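Local coordinates for protein endo-b-1,4-glucanase (Nasutitermes takasagoensis, PDB 1KS8) that probably hydrolyses internal beta-1,4-glucosidic linkages in cellulose and related beta-glucans as a family 9 glycosyl hydrolase, at residues A[342-347]-A[399-404]; A[305-310]-A[332-337]; A[288-291]-A[295-298]. All blocks are in the same frame, centred on the assembly; numbering follows the deposited sequence.

Interaction 1: A[342-347]-A[399-404]; sequences GGRSFV and DNYVDD
Beside D403, predicted to be an active-site residue of this family 9 glucanase, Y401 is met by F346 over one face and by R344 at its edge. F346 CE1 stands 3.6 Å from Y401 CG, toward the rim rather than over the ring centre. With ring planes at 88° and centroids 5.1 Å apart, this is a T-shaped pair in which F346 supplies the edge. R344 reverses the roles, because the tyrosine offers its edge and the guanidinium its face. R344 NH1 reaches 3.4 Å from Y401 CD2, near the plane of the ring. Y401 CE2 lies over the centre of the guanidinium, 3.6 Å from R344 CZ, and the two planes are 87° apart, so the charged group sits beside the ring and not above its pi cloud. The bend at chi3 (-65°) of an otherwise extended chain turns the guanidinium across the tyrosine. R344 NH1 gives a hydrogen bond of 3.0 Å to water 2, which donates to Y401 O at 2.8 Å, while NE is bound to N353 O. R344 NH2 stays 4.9 Å from D403 OD2, too far for a salt bridge; D403 pairs instead with R357. A leucine in place of R344 would probably leave water 2 and the N353 carbonyl without their donor and take away the guanidinium face that packs on the CD2-CE2 edge of Y401. N411 at the end of helix 408-411 bonds to both Y401 OH and D403 OD1, positioning the two side chains together. Near the start of 342-347, G343 leaves helix 324-341 with positive phi, where a beta carbon would jam against the G342 carbonyl, and F346, bonded through its backbone to A338 of that helix, rests against P395 in the loop before D399.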
# COMPACT_ATOMS: atom_id res chain seq x y z
N GLY A 342 -16.28 17.17 -1.95
CA GLY A 342 -16.34 17.61 -3.33
C GLY A 342 -17.71 17.39 -3.96
O GLY A 342 -17.90 17.68 -5.14
N GLY A 343 -18.65 16.87 -3.18
CA GLY A 343 -19.99 16.63 -3.70
C GLY A 343 -20.48 15.21 -3.52
O GLY A 343 -21.69 14.97 -3.45
N ARG A 344 -19.56 14.26 -3.47
CA ARG A 344 -19.91 12.86 -3.30
C ARG A 344 -18.71 12.12 -2.73
O ARG A 344 -17.57 12.56 -2.87
CB ARG A 344 -20.31 12.23 -4.63
CG ARG A 344 -19.16 12.03 -5.61
CD ARG A 344 -19.65 11.53 -6.96
NE ARG A 344 -20.22 10.19 -6.87
CZ ARG A 344 -20.84 9.57 -7.87
NH1 ARG A 344 -20.97 10.17 -9.04
NH2 ARG A 344 -21.32 8.35 -7.70
N SER A 345 -18.98 10.99 -2.09
CA SER A 345 -17.93 10.17 -1.53
C SER A 345 -17.24 9.39 -2.64
O SER A 345 -17.87 9.01 -3.63
CB SER A 345 -18.51 9.18 -0.52
OG SER A 345 -17.57 8.15 -0.24
N PHE A 346 -15.94 9.16 -2.47
CA PHE A 346 -15.16 8.38 -3.42
C PHE A 346 -14.64 7.13 -2.73
O PHE A 346 -13.71 6.48 -3.20
CB PHE A 346 -14.02 9.22 -4.00
CG PHE A 346 -14.49 10.23 -5.00
CD1 PHE A 346 -14.92 9.83 -6.26
CD2 PHE A 346 -14.54 11.58 -4.67
CE1 PHE A 346 -15.41 10.76 -7.18
CE2 PHE A 346 -15.03 12.52 -5.58
CZ PHE A 346 -15.46 12.11 -6.84
N VAL A 347 -15.25 6.82 -1.59
CA VAL A 347 -14.92 5.64 -0.81
C VAL A 347 -16.13 4.71 -0.89
O VAL A 347 -17.21 5.04 -0.42
CB VAL A 347 -14.64 5.99 0.66
CG1 VAL A 347 -14.40 4.72 1.47
CG2 VAL A 347 -13.42 6.91 0.75
N ASP A 399 -12.97 17.83 -11.36
CA ASP A 399 -13.92 17.24 -10.41
C ASP A 399 -15.08 16.49 -11.06
O ASP A 399 -16.12 16.28 -10.43
CB ASP A 399 -14.48 18.33 -9.49
CG ASP A 399 -13.40 19.07 -8.72
OD1 ASP A 399 -12.69 18.43 -7.92
OD2 ASP A 399 -13.26 20.29 -8.93
N ASN A 400 -14.90 16.08 -12.31
CA ASN A 400 -15.95 15.35 -13.03
C ASN A 400 -15.76 13.85 -12.82
O ASN A 400 -14.63 13.36 -12.78
CB ASN A 400 -15.89 15.68 -14.52
CG ASN A 400 -16.27 17.13 -14.80
OD1 ASN A 400 -15.86 17.70 -15.81
ND2 ASN A 400 -17.06 17.72 -13.92
N TYR A 401 -16.86 13.13 -12.69
CA TYR A 401 -16.80 11.69 -12.44
C TYR A 401 -18.10 10.96 -12.75
O TYR A 401 -19.19 11.47 -12.49
CB TYR A 401 -16.44 11.46 -10.96
CG TYR A 401 -16.56 10.03 -10.50
CD1 TYR A 401 -15.51 9.13 -10.66
CD2 TYR A 401 -17.73 9.57 -9.91
CE1 TYR A 401 -15.62 7.80 -10.24
CE2 TYR A 401 -17.86 8.25 -9.49
CZ TYR A 401 -16.80 7.37 -9.66
OH TYR A 401 -16.94 6.06 -9.25
N VAL A 402 -17.96 9.77 -13.31
CA VAL A 402 -19.09 8.90 -13.64
C VAL A 402 -18.71 7.51 -13.15
O VAL A 402 -17.65 6.99 -13.48
CB VAL A 402 -19.36 8.86 -15.16
CG1 VAL A 402 -20.47 7.85 -15.46
CG2 VAL A 402 -19.76 10.24 -15.66
N ASP A 403 -19.60 6.91 -12.36
CA ASP A 403 -19.39 5.59 -11.79
C ASP A 403 -19.58 4.52 -12.87
O ASP A 403 -20.70 4.15 -13.22
CB ASP A 403 -20.40 5.43 -10.64
CG ASP A 403 -20.28 4.11 -9.90
OD1 ASP A 403 -19.21 3.47 -9.94
OD2 ASP A 403 -21.28 3.74 -9.25
N ASP A 404 -18.46 4.03 -13.40
CA ASP A 404 -18.47 3.04 -14.47
C ASP A 404 -17.43 1.94 -14.24
O ASP A 404 -16.24 2.21 -14.10
CB ASP A 404 -18.21 3.77 -15.80
CG ASP A 404 -17.80 2.84 -16.93
OD1 ASP A 404 -18.25 1.68 -16.97
OD2 ASP A 404 -17.01 3.29 -17.79
O HOH W 1 -16.21 15.81 -7.09
O HOH W 2 -19.94 12.76 -10.09

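Interaction 2: A[305-310]-A[332-337]; sequences RHAANA and QTQIDY
Q334 meets A307 where helices 303-319 and 324-341 run close together, the CA atoms of the two residues being only 6.1 Å apart. Such an approach depends on small residues, and the methyl groups of A307 and A308 supply them. Along the Q334 side chain, CB is the first atom to touch the facing helix, lying 4.0 Å from A307 O. From there CG swings to the side of its own backbone N, anti to the carbonyl carbon (chi1 -60°), and a bend at chi2 (-57°) curls the amide round the helix, so that NE2 comes over T333 and OE1 faces A307. CD thus carries its two polar atoms in different directions. Q334 OE1 rests 3.6 Å from A307 CB, a van der Waals contact, and takes its hydrogen bond from L296 N in the preceding loop. Q334 NE2 reaches T333 OG1 over 3.2 Å in a nearly straight bond (162°) whose acceptor lies close to the amide plane, and it also binds G294 O. A buried amide is therefore satisfied at both ends and its rotation fixed. One residue further on, the chemistry is purely apolar: I335 points its CD1 at A308 CB from 4.1 Å, a looser touch. The short link between the two helices and their opposed directions make them a helical hairpin, one piece of the (alpha/alpha)6 barrel. Helix 415-430 packs on this second pair, with F421 against A308 and A424 and L428 against I335.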
# COMPACT_ATOMS: atom_id res chain seq x y z
N ARG A 305 -5.45 8.51 -4.54
CA ARG A 305 -4.34 7.86 -3.85
C ARG A 305 -3.16 8.83 -3.73
O ARG A 305 -2.51 8.90 -2.69
CB ARG A 305 -3.92 6.60 -4.64
CG ARG A 305 -2.52 6.04 -4.34
CD ARG A 305 -1.44 6.76 -5.14
NE ARG A 305 -1.67 6.73 -6.58
CZ ARG A 305 -1.37 5.70 -7.38
NH1 ARG A 305 -0.81 4.60 -6.89
NH2 ARG A 305 -1.62 5.78 -8.68
N HIS A 306 -2.90 9.59 -4.79
CA HIS A 306 -1.80 10.55 -4.74
C HIS A 306 -2.08 11.65 -3.72
O HIS A 306 -1.19 12.07 -2.99
CB HIS A 306 -1.54 11.16 -6.12
CG HIS A 306 -0.84 10.24 -7.07
ND1 HIS A 306 0.40 9.70 -6.81
CD2 HIS A 306 -1.21 9.78 -8.29
CE1 HIS A 306 0.76 8.94 -7.83
NE2 HIS A 306 -0.19 8.97 -8.74
N ALA A 307 -3.32 12.13 -3.68
CA ALA A 307 -3.69 13.18 -2.73
C ALA A 307 -3.63 12.67 -1.30
O ALA A 307 -3.18 13.38 -0.39
CB ALA A 307 -5.09 13.70 -3.04
N ALA A 308 -4.07 11.43 -1.08
CA ALA A 308 -4.03 10.86 0.26
C ALA A 308 -2.59 10.57 0.69
O ALA A 308 -2.24 10.71 1.86
CB ALA A 308 -4.87 9.59 0.32
N ASN A 309 -1.74 10.15 -0.25
CA ASN A 309 -0.34 9.88 0.07
C ASN A 309 0.32 11.18 0.48
O ASN A 309 1.11 11.22 1.43
CB ASN A 309 0.40 9.30 -1.14
CG ASN A 309 0.05 7.85 -1.40
OD1 ASN A 309 -0.78 7.27 -0.71
ND2 ASN A 309 0.70 7.25 -2.39
N ALA A 310 0.01 12.26 -0.23
CA ALA A 310 0.57 13.56 0.08
C ALA A 310 0.07 13.98 1.47
O ALA A 310 0.83 14.52 2.27
CB ALA A 310 0.14 14.59 -0.96
N GLN A 332 -6.13 17.19 6.09
CA GLN A 332 -7.53 16.88 6.35
C GLN A 332 -8.43 17.26 5.17
O GLN A 332 -9.39 16.56 4.87
CB GLN A 332 -8.02 17.59 7.62
CG GLN A 332 -9.41 17.14 8.05
CD GLN A 332 -9.96 17.94 9.23
OE1 GLN A 332 -10.97 17.57 9.82
NE2 GLN A 332 -9.29 19.03 9.58
N THR A 333 -8.12 18.36 4.49
CA THR A 333 -8.96 18.75 3.36
C THR A 333 -8.90 17.71 2.24
O THR A 333 -9.88 17.49 1.53
CB THR A 333 -8.56 20.13 2.76
OG1 THR A 333 -7.26 20.04 2.16
CG2 THR A 333 -8.58 21.20 3.83
N GLN A 334 -7.74 17.08 2.08
CA GLN A 334 -7.59 16.08 1.03
C GLN A 334 -8.36 14.81 1.38
O GLN A 334 -9.06 14.25 0.54
CB GLN A 334 -6.11 15.77 0.81
CG GLN A 334 -5.32 17.00 0.38
CD GLN A 334 -5.89 17.64 -0.88
OE1 GLN A 334 -5.82 17.06 -1.96
NE2 GLN A 334 -6.47 18.82 -0.74
N ILE A 335 -8.24 14.37 2.63
CA ILE A 335 -8.97 13.19 3.06
C ILE A 335 -10.47 13.51 3.00
O ILE A 335 -11.26 12.70 2.53
CB ILE A 335 -8.58 12.79 4.50
CG1 ILE A 335 -7.09 12.42 4.55
CG2 ILE A 335 -9.44 11.63 4.98
CD1 ILE A 335 -6.68 11.31 3.59
N ASP A 336 -10.84 14.70 3.45
CA ASP A 336 -12.25 15.10 3.42
C ASP A 336 -12.81 15.17 2.01
O ASP A 336 -14.01 14.95 1.81
CB ASP A 336 -12.44 16.43 4.15
CG ASP A 336 -12.34 16.29 5.66
OD1 ASP A 336 -12.24 15.14 6.14
OD2 ASP A 336 -12.37 17.32 6.36
N TYR A 337 -11.97 15.49 1.03
CA TYR A 337 -12.46 15.53 -0.34
C TYR A 337 -12.84 14.10 -0.72
O TYR A 337 -13.91 13.87 -1.28
CB TYR A 337 -11.39 16.07 -1.30
CG TYR A 337 -11.87 16.13 -2.74
CD1 TYR A 337 -12.01 14.97 -3.50
CD2 TYR A 337 -12.22 17.35 -3.32
CE1 TYR A 337 -12.49 15.02 -4.80
CE2 TYR A 337 -12.70 17.41 -4.63
CZ TYR A 337 -12.83 16.24 -5.36
OH TYR A 337 -13.32 16.28 -6.65

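Interaction 3: A[288-291]-A[295-298]; sequences QQKT and LLYI
T291 and L295 form the tight end of this chain reversal, gripped by two hydrogen bonds. T291 N donates to L295 O at 2.8 Å, and L295 N returns a bond of 3.1 Å to T291 OG1. That hydroxyl, which chi1 (67°) sets between the backbone N and the carbonyl carbon, also reaches D399 OD1. T291 CG2 lies 3.6 Å from L295 O, while the L295 side chain packs against L304 and A307 of helix 303-319 and Y337 of helix 324-341. Further along, Y297 N bonds to Q289 O at 2.8 Å. The two backbone bonds flank K290 and L296, which are consequently a non-hydrogen-bonded antiparallel pair, a single beta bridge with CA atoms 4.4 Å apart and five residues between the bridged pair, in the loop between helices 271-286 and 303-319. Within it K290 CA comes to 3.1 Å from L295 O, a CA-H...O contact. L296 CD2 touches both Q288 CG (3.8 Å) and K290 CE (3.9 Å). The lysine chain runs beside the leucine, then bends at chi4 (63°) so that NZ meets a lone pair of Q288 O; with L284 O and I285 O as further acceptors, the ammonium gathers carbonyls at the end of helix 271-286. Packing is slacker toward solvent, where the exposed Q289 side chain lies alongside the partly exposed Y297 ring, amide and ring planes 29° apart, and the two side chains come no nearer than about van der Waals range.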
# COMPACT_ATOMS: atom_id res chain seq x y z
N GLN A 288 1.18 23.11 -6.42
CA GLN A 288 0.75 21.92 -7.17
C GLN A 288 -0.65 22.11 -7.74
O GLN A 288 -1.54 22.66 -7.08
CB GLN A 288 0.76 20.68 -6.26
CG GLN A 288 0.14 19.44 -6.90
CD GLN A 288 0.94 18.89 -8.06
OE1 GLN A 288 0.38 18.41 -9.05
NE2 GLN A 288 2.27 18.94 -7.95
N GLN A 289 -0.85 21.65 -8.98
CA GLN A 289 -2.15 21.77 -9.63
C GLN A 289 -3.23 21.14 -8.76
O GLN A 289 -3.03 20.07 -8.18
CB GLN A 289 -2.13 21.08 -10.99
CG GLN A 289 -3.50 21.08 -11.67
CD GLN A 289 -3.47 20.48 -13.06
OE1 GLN A 289 -4.52 20.13 -13.62
NE2 GLN A 289 -2.28 20.37 -13.64
N LYS A 290 -4.37 21.81 -8.69
CA LYS A 290 -5.50 21.33 -7.91
C LYS A 290 -6.76 21.45 -8.74
O LYS A 290 -6.81 22.22 -9.69
CB LYS A 290 -5.65 22.18 -6.64
CG LYS A 290 -4.43 22.15 -5.73
CD LYS A 290 -4.56 23.14 -4.59
CE LYS A 290 -3.32 23.12 -3.71
NZ LYS A 290 -2.09 23.53 -4.46
N THR A 291 -7.77 20.66 -8.40
CA THR A 291 -9.04 20.73 -9.11
C THR A 291 -9.71 21.99 -8.57
O THR A 291 -9.30 22.52 -7.53
CB THR A 291 -9.94 19.52 -8.80
OG1 THR A 291 -10.34 19.57 -7.42
CG2 THR A 291 -9.20 18.22 -9.08
N LEU A 295 -8.93 19.52 -4.70
CA LEU A 295 -8.19 18.27 -4.64
C LEU A 295 -6.84 18.38 -5.34
O LEU A 295 -6.76 18.88 -6.47
CB LEU A 295 -8.99 17.14 -5.29
CG LEU A 295 -8.29 15.78 -5.38
CD1 LEU A 295 -8.21 15.16 -3.99
CD2 LEU A 295 -9.06 14.86 -6.33
N LEU A 296 -5.78 17.93 -4.69
CA LEU A 296 -4.46 17.95 -5.31
C LEU A 296 -4.55 17.04 -6.53
O LEU A 296 -5.00 15.90 -6.41
CB LEU A 296 -3.40 17.38 -4.36
CG LEU A 296 -2.92 18.26 -3.21
CD1 LEU A 296 -2.10 17.43 -2.23
CD2 LEU A 296 -2.08 19.41 -3.76
N TYR A 297 -4.16 17.53 -7.70
CA TYR A 297 -4.21 16.70 -8.90
C TYR A 297 -2.78 16.45 -9.35
O TYR A 297 -2.19 17.25 -10.09
CB TYR A 297 -5.02 17.38 -10.01
CG TYR A 297 -5.34 16.44 -11.15
CD1 TYR A 297 -4.50 16.34 -12.26
CD2 TYR A 297 -6.46 15.61 -11.09
CE1 TYR A 297 -4.77 15.42 -13.28
CE2 TYR A 297 -6.73 14.69 -12.10
CZ TYR A 297 -5.88 14.60 -13.19
OH TYR A 297 -6.14 13.68 -14.18
N ILE A 298 -2.23 15.34 -8.89
CA ILE A 298 -0.85 14.96 -9.17
C ILE A 298 -0.67 14.13 -10.45
O ILE A 298 0.33 14.27 -11.14
CB ILE A 298 -0.27 14.22 -7.94
CG1 ILE A 298 -0.22 15.20 -6.76
CG2 ILE A 298 1.10 13.66 -8.25
CD1 ILE A 298 -0.01 14.55 -5.42

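Overall arrangement
Interaction 2 is the buried core contact, joining two neighbouring helices of the barrel through methyl groups and one fully bonded amide; interactions 1 and 3 are partly buried loop contacts nearer the surface. Interaction 3 adds backbone hydrogen bonds, which interactions 1 and 2 lack across their segments, whereas interaction 1 uses aromatic and guanidinium side chains with water between. The three form one continuous patch. D399 OD1 of interaction 1 binds Y337 OH, from a segment of interaction 2, and the same carboxylate ties in interaction 3, while Y337 also packs on F346. Interactions 2 and 3 share a seam, with L295 CD1 against A307 CB beside the glutamine amide's bond to the loop.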